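Local coordinates for penicillin-binding protein activator LpoB (Escherichia coli, PDB 4Q6Z) that probably regulates peptidoglycan synthesis as an outer-membrane lipoprotein needed for the function of penicillin-binding protein 1B, and is represented here by its C-terminal domain, at residues 63-66 with 67-70; 4-7 with 8-12. One frame throughout, in Å; residues are numbered along the deposited sequence.

Interaction 1 of 2, residues 63-66 with 67-70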
ATOM      1  N   ALA A  63       4.116  11.030  -4.342  1.00 60.41           N
ATOM      2  CA  ALA A  63       2.964  11.019  -5.258  1.00 62.31           C
ATOM      3  C   ALA A  63       3.244  11.820  -6.535  1.00 67.30           C
ATOM      4  O   ALA A  63       2.711  11.531  -7.607  1.00 66.39           O
ATOM      5  CB  ALA A  63       1.738  11.575  -4.553  1.00 60.77           C
ATOM      6  N   GLN A  64       4.103  12.822  -6.407  1.00 73.40           N
ATOM      7  CA  GLN A  64       4.514  13.631  -7.560  1.00 77.67           C
ATOM      8  C   GLN A  64       5.334  12.808  -8.544  1.00 72.69           C
ATOM      9  O   GLN A  64       5.071  12.811  -9.748  1.00 73.92           O
ATOM     10  CB  GLN A  64       5.362  14.809  -7.107  1.00 88.05           C
ATOM     11  CG  GLN A  64       4.705  15.713  -6.092  1.00 93.17           C
ATOM     12  CD  GLN A  64       5.680  16.743  -5.574  1.00 97.08           C
ATOM     13  OE1 GLN A  64       6.176  16.614  -4.456  1.00 96.12           O
ATOM     14  NE2 GLN A  64       5.992  17.749  -6.397  1.00 92.73           N
ATOM     15  N   GLN A  65       6.330  12.102  -8.013  1.00 64.45           N
ATOM     16  CA  GLN A  65       7.169  11.250  -8.838  1.00 62.32           C
ATOM     17  C   GLN A  65       6.334  10.151  -9.470  1.00 62.18           C
ATOM     18  O   GLN A  65       6.473   9.855 -10.652  1.00 55.84           O
ATOM     19  CB  GLN A  65       8.292  10.604  -8.029  1.00 62.10           C
ATOM     20  CG  GLN A  65       9.311   9.921  -8.953  1.00 59.01           C
ATOM     21  CD  GLN A  65      10.412   9.131  -8.290  1.00 57.54           C
ATOM     22  OE1 GLN A  65      11.260   8.573  -8.979  1.00 54.68           O
ATOM     23  NE2 GLN A  65      10.415   9.069  -6.965  1.00 59.86           N
ATOM     24  N   LEU A  66       5.478   9.546  -8.656  1.00 65.45           N
ATOM     25  CA  LEU A  66       4.469   8.603  -9.143  1.00 68.33           C
ATOM     26  C   LEU A  66       3.705   9.169 -10.356  1.00 69.47           C
ATOM     27  O   LEU A  66       3.657   8.547 -11.436  1.00 73.31           O
ATOM     28  CB  LEU A  66       3.506   8.239  -8.005  1.00 68.85           C
ATOM     29  CG  LEU A  66       2.171   7.547  -8.380  1.00 69.25           C
ATOM     30  CD1 LEU A  66       2.417   6.147  -8.934  1.00 68.20           C
ATOM     31  CD2 LEU A  66       1.168   7.516  -7.216  1.00 70.03           C
ATOM     32  N   SER A  67       3.130  10.355 -10.199  1.00 64.70           N
ATOM     33  CA  SER A  67       2.370  10.927 -11.310  1.00 66.40           C
ATOM     34  C   SER A  67       3.282  11.208 -12.516  1.00 63.84           C
ATOM     35  O   SER A  67       2.913  10.979 -13.670  1.00 60.11           O
ATOM     36  CB  SER A  67       1.537  12.145 -10.896  1.00 67.27           C
ATOM     37  OG  SER A  67       0.314  12.163 -11.647  1.00 70.33           O
ATOM     38  N   MET A  68       4.492  11.650 -12.229  1.00 60.53           N
ATOM     39  CA  MET A  68       5.491  11.891 -13.251  1.00 63.17           C
ATOM     40  C   MET A  68       5.802  10.618 -14.037  1.00 65.73           C
ATOM     41  O   MET A  68       5.912  10.636 -15.266  1.00 69.33           O
ATOM     42  CB  MET A  68       6.760  12.422 -12.566  1.00 64.94           C
ATOM     43  CG  MET A  68       7.937  12.697 -13.506  1.00 66.66           C
ATOM     44  SD  MET A  68       9.414  11.775 -13.038  1.00 62.08           S
ATOM     45  CE  MET A  68       9.748  10.988 -14.595  1.00 65.10           C
ATOM     46  N   ALA A  69       5.940   9.517 -13.311  1.00 66.64           N
ATOM     47  CA  ALA A  69       6.277   8.223 -13.905  1.00 61.20           C
ATOM     48  C   ALA A  69       5.146   7.678 -14.765  1.00 64.05           C
ATOM     49  O   ALA A  69       5.386   6.982 -15.762  1.00 58.11           O
ATOM     50  CB  ALA A  69       6.629   7.232 -12.817  1.00 58.17           C
ATOM     51  N   LYS A  70       3.913   7.999 -14.377  1.00 70.56           N
ATOM     52  CA  LYS A  70       2.737   7.658 -15.183  1.00 75.44           C
ATOM     53  C   LYS A  70       2.690   8.436 -16.495  1.00 71.85           C
ATOM     54  O   LYS A  70       2.463   7.851 -17.549  1.00 67.88           O
ATOM     55  CB  LYS A  70       1.452   7.914 -14.404  1.00 81.22           C
ATOM     56  CG  LYS A  70       1.246   6.987 -13.227  1.00 82.56           C
ATOM     57  CD  LYS A  70       0.018   7.374 -12.425  1.00 87.07           C
ATOM     58  CE  LYS A  70      -0.486   6.195 -11.613  1.00 91.39           C
ATOM     59  NZ  LYS A  70      -1.637   6.547 -10.744  1.00 93.98           N
TER
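The flat peptide group joining L66 to S67 is flanked at its oxygen end: beyond the L66 oxygen two carbons stand on opposite sides of the peptide plane, CG of K70 3.4 Å and CB of A69 3.5 Å from O of L66. Nearer the plane, N of K70 donates to O of L66 at 3.0 Å, tilted 17° toward the side on which A69 stands. One residue earlier, O of Q65 accepts N of A69 and has CB of M68 and CB of A69 beside it. Further bonds from N of S67 to O of A63 and from N of M68 to O of Q64 complete a run of four i to i+4 links, the regular pattern of an alpha helix.

The side chains of L66 and K70 carry the apolar part. L66 directs CG away from its own N (chi1 165°), and its CD1 meets CE of K70 at 4.0 Å, the two chains crossing at a slant. K70 can reach this methyl because its CG stands anti to the carbonyl carbon (chi1 -68°) and the rest of the chain runs extended, its first methylenes passing the L66 oxygen and carrying the amine onward to the P77 carbonyl. On another side of the helix, CG of Q65 and SD of M68 approach only loosely, at 4.5 Å.

The contact lies near the start of helix 63-73, which packs on helix 84-93. L66 and K70 both rest on I90, while A69 touches N93 and, with Q65, V94. L66 also reaches L81, and the bond from the K70 amine to P77, a weak hydrogen bond, ties this helix to the connection that leads into helix 84-93.

Interaction 2 of 2, residues 4-7 with 8-12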
ATOM      1  N   ASN A   4      -5.372   3.718  12.272  1.00 61.53           N
ATOM      2  CA  ASN A   4      -4.045   3.702  12.868  1.00 61.20           C
ATOM      3  C   ASN A   4      -3.800   2.504  13.788  1.00 61.30           C
ATOM      4  O   ASN A   4      -2.705   1.910  13.802  1.00 60.57           O
ATOM      5  CB  ASN A   4      -3.828   4.993  13.644  1.00 64.72           C
ATOM      6  CG  ASN A   4      -2.397   5.208  14.006  1.00 69.84           C
ATOM      7  OD1 ASN A   4      -2.022   5.122  15.172  1.00 77.30           O
ATOM      8  ND2 ASN A   4      -1.582   5.480  13.007  1.00 71.83           N
ATOM      9  N   GLY A   5      -4.826   2.159  14.556  1.00 59.12           N
ATOM     10  CA  GLY A   5      -4.708   1.105  15.554  1.00 57.00           C
ATOM     11  C   GLY A   5      -4.762  -0.268  14.937  1.00 55.03           C
ATOM     12  O   GLY A   5      -4.321  -1.229  15.554  1.00 54.47           O
ATOM     13  N   ALA A   6      -5.328  -0.353  13.731  1.00 53.60           N
ATOM     14  CA  ALA A   6      -5.235  -1.563  12.887  1.00 54.65           C
ATOM     15  C   ALA A   6      -3.928  -1.673  12.091  1.00 54.32           C
ATOM     16  O   ALA A   6      -3.418  -2.769  11.870  1.00 55.17           O
ATOM     17  CB  ALA A   6      -6.415  -1.634  11.943  1.00 54.76           C
ATOM     18  N   MET A   7      -3.388  -0.529  11.689  1.00 54.62           N
ATOM     19  CA  MET A   7      -2.286  -0.477  10.730  1.00 51.11           C
ATOM     20  C   MET A   7      -0.942  -0.622  11.416  1.00 53.45           C
ATOM     21  O   MET A   7      -0.092  -1.372  10.947  1.00 54.96           O
ATOM     22  CB  MET A   7      -2.330   0.824   9.934  1.00 47.45           C
ATOM     23  CG  MET A   7      -3.421   0.822   8.880  1.00 46.28           C
ATOM     24  SD  MET A   7      -3.608   2.385   8.001  1.00 53.44           S
ATOM     25  CE  MET A   7      -4.699   1.949   6.666  1.00 47.65           C
ATOM     26  N   GLN A   8      -0.755   0.088  12.527  1.00 57.12           N
ATOM     27  CA  GLN A   8       0.511   0.012  13.296  1.00 61.16           C
ATOM     28  C   GLN A   8       0.937  -1.422  13.642  1.00 61.82           C
ATOM     29  O   GLN A   8       2.112  -1.762  13.491  1.00 60.43           O
ATOM     30  CB  GLN A   8       0.441   0.832  14.604  1.00 60.49           C
ATOM     31  CG  GLN A   8       0.624   2.329  14.431  1.00 62.84           C
ATOM     32  CD  GLN A   8       2.027   2.723  13.998  1.00 67.56           C
ATOM     33  OE1 GLN A   8       2.939   1.897  13.930  1.00 71.07           O
ATOM     34  NE2 GLN A   8       2.202   3.995  13.686  1.00 70.97           N
ATOM     35  N   PRO A   9      -0.003  -2.250  14.151  1.00 63.32           N
ATOM     36  CA  PRO A   9       0.340  -3.662  14.390  1.00 60.23           C
ATOM     37  C   PRO A   9       0.703  -4.399  13.110  1.00 56.13           C
ATOM     38  O   PRO A   9       1.584  -5.240  13.138  1.00 58.26           O
ATOM     39  CB  PRO A   9      -0.939  -4.273  14.998  1.00 61.52           C
ATOM     40  CG  PRO A   9      -1.949  -3.188  15.086  1.00 62.89           C
ATOM     41  CD  PRO A   9      -1.345  -1.889  14.653  1.00 62.72           C
ATOM     42  N   MET A  10       0.018  -4.085  12.015  1.00 50.62           N
ATOM     43  CA  MET A  10       0.252  -4.753  10.730  1.00 50.67           C
ATOM     44  C   MET A  10       1.579  -4.372  10.087  1.00 46.32           C
ATOM     45  O   MET A  10       2.304  -5.240   9.616  1.00 48.91           O
ATOM     46  CB  MET A  10      -0.879  -4.461   9.744  1.00 52.01           C
ATOM     47  CG  MET A  10      -2.104  -5.316   9.990  1.00 54.54           C
ATOM     48  SD  MET A  10      -3.246  -5.297   8.599  1.00 59.33           S
ATOM     49  CE  MET A  10      -4.394  -4.193   9.390  1.00 62.24           C
ATOM     50  N   VAL A  11       1.878  -3.081  10.043  1.00 41.47           N
ATOM     51  CA  VAL A  11       3.158  -2.602   9.525  1.00 39.40           C
ATOM     52  C   VAL A  11       4.307  -3.221  10.308  1.00 39.99           C
ATOM     53  O   VAL A  11       5.256  -3.742   9.735  1.00 43.70           O
ATOM     54  CB  VAL A  11       3.256  -1.078   9.620  1.00 39.42           C
ATOM     55  CG1 VAL A  11       4.685  -0.604   9.423  1.00 37.85           C
ATOM     56  CG2 VAL A  11       2.334  -0.439   8.586  1.00 41.10           C
ATOM     57  N   SER A  12       4.202  -3.175  11.622  1.00 40.27           N
ATOM     58  CA  SER A  12       5.149  -3.850  12.488  1.00 43.48           C
ATOM     59  C   SER A  12       5.246  -5.342  12.164  1.00 45.25           C
ATOM     60  O   SER A  12       6.330  -5.883  12.037  1.00 47.60           O
ATOM     61  CB  SER A  12       4.751  -3.654  13.954  1.00 45.23           C
ATOM     62  OG  SER A  12       5.691  -4.256  14.823  1.00 44.34           O
TER
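Helix 3-15 carries a proline within its length, and residues 4-12 span the resulting kink. P9 has no N-H to offer the turn before; instead the CG and CD edge of its ring lies against O of G5. The regular bonds continue around this break: N of Q8 donates to O of N4 at 3.0 Å, and N of V11 to O of M7 at 2.8 Å, the latter almost straight (174° at the hydrogen).

M10 folds back over the preceding turn. Its CG stands anti to the carbonyl carbon (chi1 -80°), and the bend at chi3 returns CE to the A6 carbonyl and to CB of A6, 4.1 Å away. The side chains of N4 and Q8 run side by side in the same direction, OD1 of N4 lying 3.9 Å from CG of Q8. Their amide planes are turned 74° apart, so the pair is not a flat stack.

M7 and M10 pack on L113 and M115 of strand 111-119, while M7 also meets T47 and L48 of helix 41-53, and V11 reaches L52 of that helix. With an alanine in place of M10 the methyl beside CB of A6 is lost, which would probably open a gap next to L113 and M115. A6 also touches V133. The whole is a proline-kinked helix with buried methionines laid on a mixed beta sheet, its polar N4 and Q8 set on a different side from M10.

Overall arrangement
Interactions 1 and 2 lie on two separate helices of one domain, with centres about 26 Å apart and nearest atoms about 16 Å apart, on opposite sides of the chain's centre. Interaction 2 comes first along the chain, in helix 3-15, which lies against strand 111-119 and helix 41-53. Interaction 1 belongs to helix 63-73, which follows the short edge strand 59-60 and pairs with helix 84-93. Their centres lie about 13 Å (interaction 2) and about 15 Å (interaction 1) from that of the chain. The settings thus differ, interaction 2 resting against the sheet and interaction 1 within a helix pair, with no touch between them.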